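Local coordinates for protein pyocin-S2 (Pseudomonas aeruginosa, PDB 5ODW) that causes breakdown of chromosomal DNA and inhibits lipid synthesis in sensitive cells, this chain being its N-terminal part without the nuclease domain, at residues Q52-L57 / R158-L163; S139-Q144 / E154-H159. All coordinates share one frame; numbering follows the deposited sequence.

Interactions 1 and 2 lie about 8 Å apart, centre to centre, and share helix 153-204, with H159 taking part in both. Along the chain helix 47-70 comes first, then helix 133-148, and a short connection leads into helix 153-204. Interaction 1 joins the first of these to the third in nearly parallel fashion across a long sequence separation, whereas interaction 2 pairs the last two as antiparallel neighbours. The two contacts touch each other: Y54 packs on Y141, and L57 meets L156. The N-terminal part of helix 153-204 is thus packed by both other helices, and the three are joined in one connected, largely buried core with polar groups inside it, close to the chain of another protein.

Interaction 1 of 2, residues Q52-L57 / R158-L163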
# COMPACT_ATOMS: atom_id res chain seq x y z
N GLN C 52 -8.47 -26.76 2.85
CA GLN C 52 -8.47 -27.79 3.89
C GLN C 52 -9.93 -28.15 4.27
O GLN C 52 -10.23 -29.33 4.43
CB GLN C 52 -7.72 -27.27 5.13
CG GLN C 52 -7.53 -28.25 6.28
CD GLN C 52 -7.25 -27.53 7.58
OE1 GLN C 52 -6.26 -26.79 7.72
NE2 GLN C 52 -8.12 -27.73 8.58
N GLU C 53 -10.81 -27.13 4.44
CA GLU C 53 -12.22 -27.33 4.80
C GLU C 53 -13.02 -27.91 3.64
O GLU C 53 -13.96 -28.69 3.87
CB GLU C 53 -12.86 -26.02 5.31
CG GLU C 53 -12.40 -25.56 6.68
CD GLU C 53 -12.48 -26.60 7.78
OE1 GLU C 53 -13.61 -27.02 8.11
OE2 GLU C 53 -11.41 -27.01 8.29
N TYR C 54 -12.64 -27.55 2.39
CA TYR C 54 -13.26 -28.02 1.15
C TYR C 54 -12.99 -29.50 0.99
O TYR C 54 -13.93 -30.26 0.78
CB TYR C 54 -12.72 -27.25 -0.07
CG TYR C 54 -13.37 -27.66 -1.37
CD1 TYR C 54 -12.91 -28.76 -2.09
CD2 TYR C 54 -14.46 -26.95 -1.88
CE1 TYR C 54 -13.53 -29.17 -3.26
CE2 TYR C 54 -15.07 -27.34 -3.07
CZ TYR C 54 -14.61 -28.45 -3.76
OH TYR C 54 -15.19 -28.84 -4.93
N ARG C 55 -11.73 -29.91 1.07
CA ARG C 55 -11.31 -31.30 0.94
C ARG C 55 -12.03 -32.21 1.98
O ARG C 55 -12.48 -33.30 1.61
CB ARG C 55 -9.77 -31.41 1.01
CG ARG C 55 -9.06 -30.91 -0.25
CD ARG C 55 -7.56 -30.87 -0.12
NE ARG C 55 -7.10 -29.57 0.37
CZ ARG C 55 -5.82 -29.21 0.48
NH1 ARG C 55 -4.85 -30.04 0.12
NH2 ARG C 55 -5.50 -28.01 0.96
N LYS C 56 -12.23 -31.70 3.24
CA LYS C 56 -12.94 -32.39 4.33
C LYS C 56 -14.41 -32.64 3.98
O LYS C 56 -14.89 -33.78 4.07
CB LYS C 56 -12.86 -31.61 5.66
CG LYS C 56 -11.53 -31.77 6.38
CD LYS C 56 -11.61 -31.32 7.83
CE LYS C 56 -10.30 -30.73 8.29
NZ LYS C 56 -10.43 -30.01 9.59
N LEU C 57 -15.12 -31.58 3.56
CA LEU C 57 -16.54 -31.67 3.22
C LEU C 57 -16.82 -32.41 1.91
O LEU C 57 -17.79 -33.17 1.84
CB LEU C 57 -17.19 -30.29 3.22
CG LEU C 57 -17.55 -29.74 4.59
CD1 LEU C 57 -17.51 -28.24 4.58
CD2 LEU C 57 -18.90 -30.24 5.06
N ARG C 158 -21.98 -22.52 -0.43
CA ARG C 158 -22.61 -22.49 -1.75
C ARG C 158 -22.19 -23.68 -2.61
O ARG C 158 -23.06 -24.33 -3.17
CB ARG C 158 -22.36 -21.14 -2.47
CG ARG C 158 -23.20 -20.98 -3.74
CD ARG C 158 -24.35 -19.99 -3.62
NE ARG C 158 -24.78 -19.51 -4.95
CZ ARG C 158 -25.89 -19.90 -5.57
NH1 ARG C 158 -26.72 -20.75 -4.99
NH2 ARG C 158 -26.17 -19.43 -6.78
N HIS C 159 -20.87 -23.98 -2.69
CA HIS C 159 -20.35 -25.11 -3.49
C HIS C 159 -20.90 -26.45 -3.00
O HIS C 159 -21.21 -27.30 -3.83
CB HIS C 159 -18.81 -25.14 -3.52
CG HIS C 159 -18.19 -24.25 -4.55
ND1 HIS C 159 -17.55 -24.78 -5.66
CD2 HIS C 159 -18.07 -22.91 -4.58
CE1 HIS C 159 -17.08 -23.74 -6.34
NE2 HIS C 159 -17.37 -22.60 -5.73
N MET C 160 -21.05 -26.62 -1.67
CA MET C 160 -21.56 -27.88 -1.09
C MET C 160 -23.08 -28.02 -1.29
O MET C 160 -23.52 -29.08 -1.74
CB MET C 160 -21.11 -28.07 0.38
CG MET C 160 -19.56 -28.13 0.61
SD MET C 160 -18.48 -29.31 -0.29
CE MET C 160 -18.05 -28.37 -1.69
N SER C 161 -23.87 -26.94 -1.05
CA SER C 161 -25.32 -26.93 -1.31
C SER C 161 -25.63 -27.23 -2.79
O SER C 161 -26.54 -28.00 -3.07
CB SER C 161 -25.95 -25.59 -0.90
OG SER C 161 -25.81 -25.35 0.49
N GLU C 162 -24.83 -26.65 -3.71
CA GLU C 162 -24.92 -26.82 -5.17
C GLU C 162 -24.50 -28.22 -5.64
O GLU C 162 -24.95 -28.65 -6.70
CB GLU C 162 -24.10 -25.73 -5.89
CG GLU C 162 -24.71 -24.33 -5.85
CD GLU C 162 -26.02 -24.13 -6.59
OE1 GLU C 162 -26.24 -24.81 -7.62
OE2 GLU C 162 -26.83 -23.28 -6.15
N LEU C 163 -23.62 -28.91 -4.89
CA LEU C 163 -23.17 -30.27 -5.17
C LEU C 163 -24.11 -31.27 -4.52
O LEU C 163 -24.21 -32.39 -5.00
CB LEU C 163 -21.73 -30.50 -4.67
CG LEU C 163 -20.64 -29.67 -5.36
CD1 LEU C 163 -19.32 -29.88 -4.69
CD2 LEU C 163 -20.50 -30.05 -6.81
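Apolar and sulfur contacts carry this meeting of two nearly parallel helices; the axes of the two segments come within 11.3 Å, with a crossing angle of -20°. M160 does most of the bridging. Its side chain bends at both chi2 and chi3, so that the terminal methyl turns to the tyrosine ring, with M160 CE 3.4 Å from Y54 CE2. The sulfur makes a Met-aromatic contact, M160 SD standing 5.2 Å from the centroid of the Y54 ring and 25° off its normal. The sulfur also lies against L57, with L57 CB 3.9 Å from M160 SD. The long, flexible chain of methionine suits this place, since its two bends let one side chain meet both Y54 and L57. Leucine suits its own position because its CB points toward the partner helix and offers the thioether an apolar surface. Y54 reaches inward with CG anti to its backbone N (chi1 -177°), bringing the ring edge near H159 CB and its hydroxyl end near L163.

The polar parts are settled elsewhere: Y54 OH is hydrogen-bonded to S137 OG on helix 133-148 and to R58 NH1. Chemically, then, the seam depends on dispersion and polarisable sulfur, while the buried phenol hydroxyl finds its polar partners outside it.

Interaction 2 of 2, residues S139-Q144 / E154-H159; sequences SMYQSQ and EFLDRH
H159 sits at the centre of this contact and is held from several directions. Its NE2 donates a nearly straight hydrogen bond to Q144 OE1, 2.7 Å long with an N-H...O angle of 168°. The two side chains reach tip to tip; the acceptor lies close to the imidazole plane, and the bond runs nearly along the C=O axis. One face of the ring is covered by the tyrosine methylene, Y141 CB lying 3.8 Å from the H159 centroid in a CH-pi contact. Farther out, the edge of the Y141 ring is turned to the imidazole face in a T-shaped pair with planes at 75°. The thioether of M140 approaches obliquely, its SD 3.7 Å from H159 CE1.

Beside this cluster the Y141 ring turns its edge to the backbone of the partner helix, with Y141 CE1 3.4 Å from L156 N and 3.8 Å from F155 CB, while Y141 OH is 3.6 Å from L156 CB. F155 in turn lays CD1 against CB of Q144, so the glutamine offers carbon to one neighbour and oxygen to another.

A second shell fixes these groups. H159 ND1 is hydrogen-bonded to S137 OG, so both ring nitrogens have partners and the rotation of the imidazole is set. Q144 NE2 pairs with Y128 OH, orienting the amide, while Y141 OH bonds to G50 O at helix 47-70. M140 and F155 also pack on the chain of another protein.

The axes of segments 139-144 and 154-159 approach to 10.4 Å at 161°, so helix 133-148 and the N-terminal part of helix 153-204 form an antiparallel helical hairpin closed by a short connection, with a buried histidine at the centre of this contact.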
# COMPACT_ATOMS: atom_id res chain seq x y z
N SER C 139 -11.59 -26.30 -8.67
CA SER C 139 -10.87 -25.25 -9.40
C SER C 139 -11.53 -23.87 -9.30
O SER C 139 -10.85 -22.87 -9.13
CB SER C 139 -10.75 -25.65 -10.86
OG SER C 139 -10.58 -27.05 -10.99
N MET C 140 -12.85 -23.85 -9.43
CA MET C 140 -13.70 -22.65 -9.33
C MET C 140 -13.63 -22.01 -7.94
O MET C 140 -13.50 -20.79 -7.84
CB MET C 140 -15.15 -23.03 -9.67
CG MET C 140 -16.10 -21.86 -9.75
SD MET C 140 -17.83 -22.39 -9.74
CE MET C 140 -18.63 -20.83 -9.38
N TYR C 141 -13.74 -22.84 -6.88
CA TYR C 141 -13.69 -22.45 -5.46
C TYR C 141 -12.38 -21.75 -5.13
O TYR C 141 -12.39 -20.65 -4.57
CB TYR C 141 -13.91 -23.70 -4.58
CG TYR C 141 -13.76 -23.50 -3.08
CD1 TYR C 141 -14.80 -22.97 -2.32
CD2 TYR C 141 -12.63 -23.97 -2.41
CE1 TYR C 141 -14.69 -22.85 -0.93
CE2 TYR C 141 -12.52 -23.86 -1.02
CZ TYR C 141 -13.56 -23.31 -0.29
OH TYR C 141 -13.45 -23.21 1.08
N GLN C 142 -11.26 -22.37 -5.50
CA GLN C 142 -9.93 -21.83 -5.25
C GLN C 142 -9.74 -20.51 -5.98
O GLN C 142 -9.13 -19.61 -5.40
CB GLN C 142 -8.85 -22.85 -5.64
CG GLN C 142 -7.46 -22.49 -5.12
CD GLN C 142 -6.36 -23.28 -5.77
OE1 GLN C 142 -5.60 -23.98 -5.10
NE2 GLN C 142 -6.26 -23.18 -7.08
N SER C 143 -10.29 -20.36 -7.20
CA SER C 143 -10.25 -19.14 -8.01
C SER C 143 -11.02 -18.03 -7.31
O SER C 143 -10.56 -16.89 -7.29
CB SER C 143 -10.84 -19.38 -9.38
OG SER C 143 -10.17 -20.45 -10.02
N GLN C 144 -12.19 -18.37 -6.72
CA GLN C 144 -13.04 -17.45 -5.97
C GLN C 144 -12.35 -16.96 -4.71
O GLN C 144 -12.42 -15.77 -4.42
CB GLN C 144 -14.39 -18.08 -5.64
CG GLN C 144 -15.32 -18.08 -6.83
CD GLN C 144 -16.57 -18.86 -6.59
OE1 GLN C 144 -16.54 -20.04 -6.25
NE2 GLN C 144 -17.71 -18.21 -6.80
N GLU C 154 -18.81 -18.46 2.91
CA GLU C 154 -19.93 -18.29 1.96
C GLU C 154 -19.75 -19.13 0.70
O GLU C 154 -20.73 -19.69 0.19
CB GLU C 154 -20.20 -16.80 1.63
CG GLU C 154 -19.13 -16.11 0.78
CD GLU C 154 -19.00 -14.61 0.95
OE1 GLU C 154 -17.95 -14.16 1.46
OE2 GLU C 154 -19.95 -13.88 0.56
N PHE C 155 -18.51 -19.24 0.20
CA PHE C 155 -18.15 -19.99 -1.01
C PHE C 155 -18.32 -21.47 -0.80
O PHE C 155 -18.97 -22.12 -1.63
CB PHE C 155 -16.70 -19.68 -1.44
CG PHE C 155 -16.48 -18.22 -1.71
CD1 PHE C 155 -16.99 -17.63 -2.87
CD2 PHE C 155 -15.82 -17.42 -0.79
CE1 PHE C 155 -16.82 -16.26 -3.11
CE2 PHE C 155 -15.65 -16.05 -1.03
CZ PHE C 155 -16.15 -15.48 -2.19
N LEU C 156 -17.75 -21.98 0.32
CA LEU C 156 -17.79 -23.37 0.73
C LEU C 156 -19.23 -23.85 0.91
O LEU C 156 -19.56 -24.91 0.39
CB LEU C 156 -16.95 -23.54 2.01
CG LEU C 156 -16.90 -24.92 2.68
CD1 LEU C 156 -16.26 -25.97 1.78
CD2 LEU C 156 -16.16 -24.83 3.98
N ASP C 157 -20.09 -23.05 1.58
CA ASP C 157 -21.49 -23.39 1.81
C ASP C 157 -22.25 -23.47 0.49
O ASP C 157 -23.01 -24.41 0.29
CB ASP C 157 -22.15 -22.42 2.79
CG ASP C 157 -21.86 -22.69 4.27
OD1 ASP C 157 -21.26 -23.76 4.57
OD2 ASP C 157 -22.26 -21.86 5.13
N ARG C 158 -21.98 -22.52 -0.43
CA ARG C 158 -22.61 -22.49 -1.75
C ARG C 158 -22.19 -23.68 -2.61
O ARG C 158 -23.06 -24.33 -3.17
CB ARG C 158 -22.36 -21.14 -2.47
CG ARG C 158 -23.20 -20.98 -3.74
CD ARG C 158 -24.35 -19.99 -3.62
NE ARG C 158 -24.78 -19.51 -4.95
CZ ARG C 158 -25.89 -19.90 -5.57
NH1 ARG C 158 -26.72 -20.75 -4.99
NH2 ARG C 158 -26.17 -19.43 -6.78
N HIS C 159 -20.87 -23.98 -2.69
CA HIS C 159 -20.35 -25.11 -3.49
C HIS C 159 -20.90 -26.45 -3.00
O HIS C 159 -21.21 -27.30 -3.83
CB HIS C 159 -18.81 -25.14 -3.52
CG HIS C 159 -18.19 -24.25 -4.55
ND1 HIS C 159 -17.55 -24.78 -5.66
CD2 HIS C 159 -18.07 -22.91 -4.58
CE1 HIS C 159 -17.08 -23.74 -6.34
NE2 HIS C 159 -17.37 -22.60 -5.73